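Transmembrane oligosaccharyl transferase (Archaeoglobus fulgidus, PDB 3WAJ) is a membrane-embedded archaeal oligosaccharyl transferase of the STT3/AglB family, a GT-C type enzyme with a soluble C-terminal region. Local coordinates at residues E679-S691 with I761-F774. Numbering follows the deposited sequence.
Sequences EAKLHLFDGSGLS and IPVKIAPSGYVKIF
Lys772 NZ is gripped by three oxygens: it donates to the backbone O of His683 at 2.8 Å, in the carbonyl plane and onto a lone pair, forms a salt bridge with Asp686 OD1, whose modelled length of 2.4 Å is doubtfully short, and makes a weak bond to Ser768 OG, which also bonds Glu744 OE1. The carboxylate is shared, since Asp686 OD2 pairs with Arg805, and the buried ammonium probably stays charged between these acceptors. Extended beyond CG, the lysine chain lays CE over one face of the His683 imidazole, 3.9 Å from its centroid. At the imidazole nitrogens, ND1 bonds Ser610 OG, while NE2 donates weakly to Gly769 O at 3.3 Å and lies 2.9 Å from a water also near Ser768 OG. Lys772 and Phe774 lie on strand 771-776 of a mixed five-stranded sheet in the soluble region, between strands 605-611 and 693-698, and helix 678-684 packs on them with its C-terminal end and the type I' turn of Phe685 to Ser688. Leu682 sets CD2 almost squarely over the Phe774 ring, 3.5 Å from the centroid and 9° off the normal, a CH-pi contact; Asp686 O lies at that ring's edge. On the loop before the strand, Ile761 CG2, anti to its own backbone nitrogen, reaches Phe685 CD1 at 3.6 Å, and Val763 CB approaches the same ring atom at 3.8 Å. Ser688 OG bonds Trp810 N of strand 806-814.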
ATOM      1  N   GLU A 679       9.257 -15.236  14.606  1.00 27.53           N
ATOM      2  CA  GLU A 679       8.962 -13.848  14.924  1.00 33.56           C
ATOM      3  C   GLU A 679       9.087 -13.612  16.427  1.00 36.16           C
ATOM      4  O   GLU A 679       9.604 -12.578  16.846  1.00 35.31           O
ATOM      5  CB  GLU A 679       7.597 -13.389  14.398  1.00 33.72           C
ATOM      6  CG  GLU A 679       7.220 -11.969  14.849  1.00 36.61           C
ATOM      7  CD  GLU A 679       8.250 -10.928  14.412  1.00 38.73           C
ATOM      8  OE1 GLU A 679       8.394  -9.878  15.082  1.00 36.42           O
ATOM      9  OE2 GLU A 679       8.908 -11.154  13.378  1.00 41.23           O
ATOM     10  N   ALA A 680       8.675 -14.581  17.242  1.00 34.40           N
ATOM     11  CA  ALA A 680       8.795 -14.391  18.700  1.00 36.66           C
ATOM     12  C   ALA A 680      10.227 -14.562  19.177  1.00 37.29           C
ATOM     13  O   ALA A 680      10.677 -13.849  20.072  1.00 41.18           O
ATOM     14  CB  ALA A 680       7.855 -15.308  19.478  1.00 27.81           C
ATOM     15  N   LYS A 681      10.930 -15.532  18.598  1.00 35.91           N
ATOM     16  CA  LYS A 681      12.321 -15.788  18.971  1.00 37.38           C
ATOM     17  C   LYS A 681      13.199 -14.599  18.611  1.00 41.27           C
ATOM     18  O   LYS A 681      14.128 -14.262  19.324  1.00 39.68           O
ATOM     19  CB  LYS A 681      12.834 -17.046  18.264  1.00 35.47           C
ATOM     20  CG  LYS A 681      12.278 -18.336  18.824  1.00 40.29           C
ATOM     21  CD  LYS A 681      12.690 -19.528  17.987  1.00 45.53           C
ATOM     22  CE  LYS A 681      12.211 -20.847  18.590  1.00 40.30           C
ATOM     23  NZ  LYS A 681      12.680 -21.979  17.768  1.00 45.12           N
ATOM     24  N   LEU A 682      12.885 -13.968  17.487  1.00 41.83           N
ATOM     25  CA  LEU A 682      13.638 -12.821  17.012  1.00 37.62           C
ATOM     26  C   LEU A 682      13.276 -11.547  17.783  1.00 39.60           C
ATOM     27  O   LEU A 682      14.121 -10.925  18.428  1.00 37.14           O
ATOM     28  CB  LEU A 682      13.408 -12.626  15.503  1.00 31.18           C
ATOM     29  CG  LEU A 682      14.171 -13.619  14.618  1.00 37.87           C
ATOM     30  CD1 LEU A 682      13.691 -13.574  13.154  1.00 37.38           C
ATOM     31  CD2 LEU A 682      15.673 -13.337  14.697  1.00 31.58           C
ATOM     32  N   HIS A 683      12.011 -11.157  17.735  1.00 36.98           N
ATOM     33  CA  HIS A 683      11.670  -9.869  18.291  1.00 35.17           C
ATOM     34  C   HIS A 683      11.457  -9.918  19.790  1.00 37.91           C
ATOM     35  O   HIS A 683      11.828  -8.972  20.489  1.00 43.08           O
ATOM     36  CB  HIS A 683      10.475  -9.227  17.590  1.00 38.05           C
ATOM     37  CG  HIS A 683      10.521  -7.735  17.614  1.00 38.24           C
ATOM     38  ND1 HIS A 683      10.802  -6.982  16.493  1.00 34.95           N
ATOM     39  CD2 HIS A 683      10.352  -6.859  18.630  1.00 34.81           C
ATOM     40  CE1 HIS A 683      10.793  -5.700  16.823  1.00 37.01           C
ATOM     41  NE2 HIS A 683      10.524  -5.599  18.114  1.00 32.99           N
ATOM     42  N   LEU A 684      10.870 -11.003  20.295  1.00 33.73           N
ATOM     43  CA  LEU A 684      10.534 -11.053  21.720  1.00 33.63           C
ATOM     44  C   LEU A 684      11.723 -11.538  22.541  1.00 38.04           C
ATOM     45  O   LEU A 684      12.071 -10.927  23.541  1.00 37.06           O
ATOM     46  CB  LEU A 684       9.287 -11.903  21.987  1.00 36.25           C
ATOM     47  CG  LEU A 684       8.657 -11.739  23.379  1.00 37.69           C
ATOM     48  CD1 LEU A 684       7.170 -11.498  23.277  1.00 32.05           C
ATOM     49  CD2 LEU A 684       8.941 -12.937  24.288  1.00 35.05           C
ATOM     50  N   PHE A 685      12.366 -12.614  22.100  1.00 39.17           N
ATOM     51  CA  PHE A 685      13.529 -13.142  22.815  1.00 37.49           C
ATOM     52  C   PHE A 685      14.869 -12.577  22.318  1.00 38.74           C
ATOM     53  O   PHE A 685      15.931 -13.037  22.753  1.00 39.58           O
ATOM     54  CB  PHE A 685      13.544 -14.685  22.757  1.00 39.16           C
ATOM     55  CG  PHE A 685      12.334 -15.330  23.388  1.00 41.67           C
ATOM     56  CD1 PHE A 685      12.231 -15.455  24.769  1.00 45.27           C
ATOM     57  CD2 PHE A 685      11.305 -15.810  22.604  1.00 40.55           C
ATOM     58  CE1 PHE A 685      11.117 -16.051  25.352  1.00 43.46           C
ATOM     59  CE2 PHE A 685      10.192 -16.403  23.177  1.00 41.41           C
ATOM     60  CZ  PHE A 685      10.099 -16.523  24.555  1.00 41.47           C
ATOM     61  N   ASP A 686      14.817 -11.595  21.413  1.00 37.04           N
ATOM     62  CA  ASP A 686      16.025 -10.933  20.913  1.00 33.80           C
ATOM     63  C   ASP A 686      16.980 -11.912  20.249  1.00 33.05           C
ATOM     64  O   ASP A 686      18.192 -11.710  20.218  1.00 36.57           O
ATOM     65  CB  ASP A 686      16.716 -10.129  22.046  1.00 26.89           C
ATOM     66  CG  ASP A 686      15.890  -8.909  22.484  1.00 37.43           C
ATOM     67  OD1 ASP A 686      15.371  -8.197  21.588  1.00 33.94           O
ATOM     68  OD2 ASP A 686      15.712  -8.703  23.714  1.00 40.88           O
ATOM     69  N   GLY A 687      16.408 -12.984  19.725  1.00 35.66           N
ATOM     70  CA  GLY A 687      17.163 -13.973  18.987  1.00 31.46           C
ATOM     71  C   GLY A 687      17.765 -15.040  19.870  1.00 37.38           C
ATOM     72  O   GLY A 687      18.559 -15.854  19.403  1.00 43.96           O
ATOM     73  N   SER A 688      17.391 -15.054  21.143  1.00 37.64           N
ATOM     74  CA  SER A 688      17.943 -16.046  22.070  1.00 40.49           C
ATOM     75  C   SER A 688      17.488 -17.457  21.690  1.00 44.89           C
ATOM     76  O   SER A 688      16.317 -17.673  21.360  1.00 47.12           O
ATOM     77  CB  SER A 688      17.518 -15.720  23.509  1.00 39.72           C
ATOM     78  OG  SER A 688      18.239 -16.501  24.439  1.00 48.21           O
ATOM     79  N   GLY A 689      18.406 -18.421  21.727  1.00 44.87           N
ATOM     80  CA  GLY A 689      18.052 -19.798  21.401  1.00 42.70           C
ATOM     81  C   GLY A 689      18.467 -20.209  20.003  1.00 46.49           C
ATOM     82  O   GLY A 689      18.743 -21.384  19.760  1.00 49.35           O
ATOM     83  N   LEU A 690      18.521 -19.230  19.094  1.00 44.86           N
ATOM     84  CA  LEU A 690      18.831 -19.456  17.673  1.00 43.81           C
ATOM     85  C   LEU A 690      20.329 -19.623  17.386  1.00 43.91           C
ATOM     86  O   LEU A 690      21.173 -18.983  18.028  1.00 41.29           O
ATOM     87  CB  LEU A 690      18.283 -18.298  16.834  1.00 41.29           C
ATOM     88  CG  LEU A 690      16.783 -18.071  16.919  1.00 35.07           C
ATOM     89  CD1 LEU A 690      16.433 -16.723  16.276  1.00 36.30           C
ATOM     90  CD2 LEU A 690      16.066 -19.210  16.209  1.00 31.51           C
ATOM     91  N   SER A 691      20.646 -20.462  16.400  1.00 46.63           N
ATOM     92  CA  SER A 691      22.032 -20.804  16.076  1.00 45.32           C
ATOM     93  C   SER A 691      22.630 -19.954  14.969  1.00 45.55           C
ATOM     94  O   SER A 691      23.838 -19.710  14.953  1.00 45.66           O
ATOM     95  CB  SER A 691      22.126 -22.271  15.670  1.00 43.96           C
ATOM     96  OG  SER A 691      21.969 -23.103  16.787  1.00 50.56           O
ATOM     97  N   ILE A 761      13.976 -20.848  27.767  1.00 71.87           N
ATOM     98  CA  ILE A 761      14.603 -19.576  27.412  1.00 56.91           C
ATOM     99  C   ILE A 761      14.037 -18.429  28.256  1.00 49.43           C
ATOM    100  O   ILE A 761      12.837 -18.155  28.209  1.00 48.88           O
ATOM    101  CB  ILE A 761      14.371 -19.268  25.920  1.00 48.66           C
ATOM    102  CG1 ILE A 761      15.118 -20.278  25.040  1.00 49.53           C
ATOM    103  CG2 ILE A 761      14.742 -17.827  25.589  1.00 31.96           C
ATOM    104  CD1 ILE A 761      16.635 -20.207  25.123  1.00 41.66           C
ATOM    105  N   PRO A 762      14.895 -17.751  29.043  1.00 44.12           N
ATOM    106  CA  PRO A 762      14.347 -16.661  29.870  1.00 43.82           C
ATOM    107  C   PRO A 762      14.271 -15.381  29.076  1.00 46.07           C
ATOM    108  O   PRO A 762      14.994 -15.263  28.083  1.00 50.58           O
ATOM    109  CB  PRO A 762      15.382 -16.507  30.988  1.00 38.76           C
ATOM    110  CG  PRO A 762      16.676 -16.944  30.345  1.00 35.94           C
ATOM    111  CD  PRO A 762      16.305 -18.046  29.369  1.00 38.17           C
ATOM    112  N   VAL A 763      13.421 -14.447  29.509  1.00 41.63           N
ATOM    113  CA  VAL A 763      13.291 -13.151  28.860  1.00 41.14           C
ATOM    114  C   VAL A 763      13.020 -12.077  29.919  1.00 50.56           C
ATOM    115  O   VAL A 763      12.219 -12.283  30.834  1.00 49.94           O
ATOM    116  CB  VAL A 763      12.156 -13.169  27.802  1.00 40.53           C
ATOM    117  CG1 VAL A 763      10.815 -13.466  28.462  1.00 42.13           C
ATOM    118  CG2 VAL A 763      12.098 -11.850  27.028  1.00 31.37           C
ATOM    119  N   LYS A 764      13.688 -10.931  29.817  1.00 53.79           N
ATOM    120  CA  LYS A 764      13.420  -9.872  30.781  1.00 49.81           C
ATOM    121  C   LYS A 764      12.133  -9.141  30.432  1.00 49.37           C
ATOM    122  O   LYS A 764      11.817  -8.941  29.249  1.00 43.84           O
ATOM    123  CB  LYS A 764      14.600  -8.901  30.919  1.00 44.77           C
ATOM    124  CG  LYS A 764      15.728  -9.481  31.739  1.00 54.30           C
ATOM    125  CD  LYS A 764      16.796  -8.453  32.089  1.00 61.90           C
ATOM    126  CE  LYS A 764      17.468  -7.878  30.850  1.00 57.52           C
ATOM    127  NZ  LYS A 764      18.776  -7.237  31.185  1.00 53.38           N
ATOM    128  N   ILE A 765      11.384  -8.765  31.468  1.00 47.99           N
ATOM    129  CA  ILE A 765      10.159  -7.998  31.282  1.00 40.59           C
ATOM    130  C   ILE A 765      10.543  -6.527  31.100  1.00 39.56           C
ATOM    131  O   ILE A 765      10.809  -5.817  32.067  1.00 44.82           O
ATOM    132  CB  ILE A 765       9.168  -8.241  32.438  1.00 38.83           C
ATOM    133  CG1 ILE A 765       8.793  -9.723  32.444  1.00 35.85           C
ATOM    134  CG2 ILE A 765       7.922  -7.358  32.284  1.00 35.41           C
ATOM    135  CD1 ILE A 765       7.797 -10.099  33.484  1.00 48.19           C
ATOM    136  N   ALA A 766      10.605  -6.103  29.836  1.00 37.00           N
ATOM    137  CA  ALA A 766      11.124  -4.790  29.444  1.00 32.41           C
ATOM    138  C   ALA A 766      10.798  -4.507  27.987  1.00 35.73           C
ATOM    139  O   ALA A 766      10.685  -5.442  27.186  1.00 39.27           O
ATOM    140  CB  ALA A 766      12.629  -4.733  29.649  1.00 26.01           C
ATOM    141  N   PRO A 767      10.670  -3.216  27.629  1.00 28.62           N
ATOM    142  CA  PRO A 767      10.423  -2.929  26.218  1.00 25.88           C
ATOM    143  C   PRO A 767      11.741  -3.040  25.446  1.00 33.07           C
ATOM    144  O   PRO A 767      12.750  -3.401  26.039  1.00 33.08           O
ATOM    145  CB  PRO A 767       9.915  -1.480  26.238  1.00 22.83           C
ATOM    146  CG  PRO A 767      10.611  -0.851  27.410  1.00 26.10           C
ATOM    147  CD  PRO A 767      10.725  -1.987  28.452  1.00 30.39           C
ATOM    148  N   SER A 768      11.732  -2.743  24.150  1.00 35.46           N
ATOM    149  CA  SER A 768      12.902  -2.952  23.299  1.00 34.79           C
ATOM    150  C   SER A 768      12.721  -2.095  22.051  1.00 36.39           C
ATOM    151  O   SER A 768      11.692  -1.412  21.895  1.00 32.07           O
ATOM    152  CB  SER A 768      13.013  -4.419  22.910  1.00 34.33           C
ATOM    153  OG  SER A 768      11.989  -4.756  21.971  1.00 36.51           O
ATOM    154  N   GLY A 769      13.703  -2.133  21.157  1.00 37.33           N
ATOM    155  CA  GLY A 769      13.648  -1.298  19.969  1.00 34.41           C
ATOM    156  C   GLY A 769      12.465  -1.632  19.072  1.00 33.01           C
ATOM    157  O   GLY A 769      12.131  -2.820  18.851  1.00 34.68           O
ATOM    158  N   TYR A 770      11.843  -0.580  18.543  1.00 30.00           N
ATOM    159  CA  TYR A 770      10.747  -0.707  17.575  1.00 35.54           C
ATOM    160  C   TYR A 770      11.178  -1.560  16.376  1.00 36.28           C
ATOM    161  O   TYR A 770      10.446  -2.453  15.937  1.00 37.88           O
ATOM    162  CB  TYR A 770      10.342   0.686  17.089  1.00 31.73           C
ATOM    163  CG  TYR A 770       8.995   0.774  16.401  1.00 36.47           C
ATOM    164  CD1 TYR A 770       7.943   1.454  16.993  1.00 32.79           C
ATOM    165  CD2 TYR A 770       8.782   0.216  15.137  1.00 34.34           C
ATOM    166  CE1 TYR A 770       6.713   1.567  16.360  1.00 27.30           C
ATOM    167  CE2 TYR A 770       7.548   0.321  14.504  1.00 25.11           C
ATOM    168  CZ  TYR A 770       6.522   0.993  15.128  1.00 29.12           C
ATOM    169  OH  TYR A 770       5.297   1.104  14.529  1.00 37.71           O
ATOM    170  N   VAL A 771      12.364  -1.269  15.848  1.00 29.30           N
ATOM    171  CA  VAL A 771      12.896  -2.005  14.704  1.00 31.90           C
ATOM    172  C   VAL A 771      14.171  -2.728  15.106  1.00 31.10           C
ATOM    173  O   VAL A 771      15.034  -2.142  15.751  1.00 38.17           O
ATOM    174  CB  VAL A 771      13.204  -1.070  13.523  1.00 31.02           C
ATOM    175  CG1 VAL A 771      13.668  -1.884  12.312  1.00 27.49           C
ATOM    176  CG2 VAL A 771      11.981  -0.255  13.161  1.00 26.99           C
ATOM    177  N   LYS A 772      14.278  -4.002  14.736  1.00 34.52           N
ATOM    178  CA  LYS A 772      15.483  -4.790  15.004  1.00 37.57           C
ATOM    179  C   LYS A 772      16.004  -5.436  13.724  1.00 35.32           C
ATOM    180  O   LYS A 772      15.223  -5.904  12.902  1.00 32.52           O
ATOM    181  CB  LYS A 772      15.219  -5.855  16.074  1.00 31.54           C
ATOM    182  CG  LYS A 772      14.954  -5.281  17.447  1.00 33.47           C
ATOM    183  CD  LYS A 772      14.496  -6.381  18.382  1.00 34.59           C
ATOM    184  CE  LYS A 772      13.776  -5.817  19.589  1.00 27.84           C
ATOM    185  NZ  LYS A 772      13.640  -6.861  20.623  1.00 29.00           N
ATOM    186  N   ILE A 773      17.322  -5.450  13.565  1.00 29.00           N
ATOM    187  CA  ILE A 773      17.948  -6.077  12.411  1.00 30.25           C
ATOM    188  C   ILE A 773      18.819  -7.255  12.849  1.00 30.22           C
ATOM    189  O   ILE A 773      19.638  -7.140  13.759  1.00 39.42           O
ATOM    190  CB  ILE A 773      18.811  -5.069  11.648  1.00 31.96           C
ATOM    191  CG1 ILE A 773      17.955  -3.898  11.185  1.00 27.21           C
ATOM    192  CG2 ILE A 773      19.500  -5.708  10.451  1.00 37.73           C
ATOM    193  CD1 ILE A 773      18.767  -2.784  10.531  1.00 27.73           C
ATOM    194  N   PHE A 774      18.652  -8.389  12.191  1.00 31.08           N
ATOM    195  CA  PHE A 774      19.471  -9.554  12.474  1.00 28.60           C
ATOM    196  C   PHE A 774      20.257  -9.972  11.228  1.00 36.23           C
ATOM    197  O   PHE A 774      19.826  -9.723  10.094  1.00 37.08           O
ATOM    198  CB  PHE A 774      18.585 -10.709  12.930  1.00 30.49           C
ATOM    199  CG  PHE A 774      17.777 -10.401  14.161  1.00 32.82           C
ATOM    200  CD1 PHE A 774      18.200 -10.847  15.412  1.00 33.38           C
ATOM    201  CD2 PHE A 774      16.596  -9.665  14.074  1.00 28.68           C
ATOM    202  CE1 PHE A 774      17.464 -10.561  16.572  1.00 28.16           C
ATOM    203  CE2 PHE A 774      15.846  -9.378  15.231  1.00 29.36           C
ATOM    204  CZ  PHE A 774      16.288  -9.830  16.482  1.00 23.78           C
TER
HETATM  205  O   HOH W   1       9.815  -3.727  20.161  1.00 34.37           O
HETATM  206  O   HOH W   2      15.606 -12.976  25.695  1.00 46.45           O
HETATM  207  O   HOH W   3      17.273 -15.355  27.000  1.00 48.12           O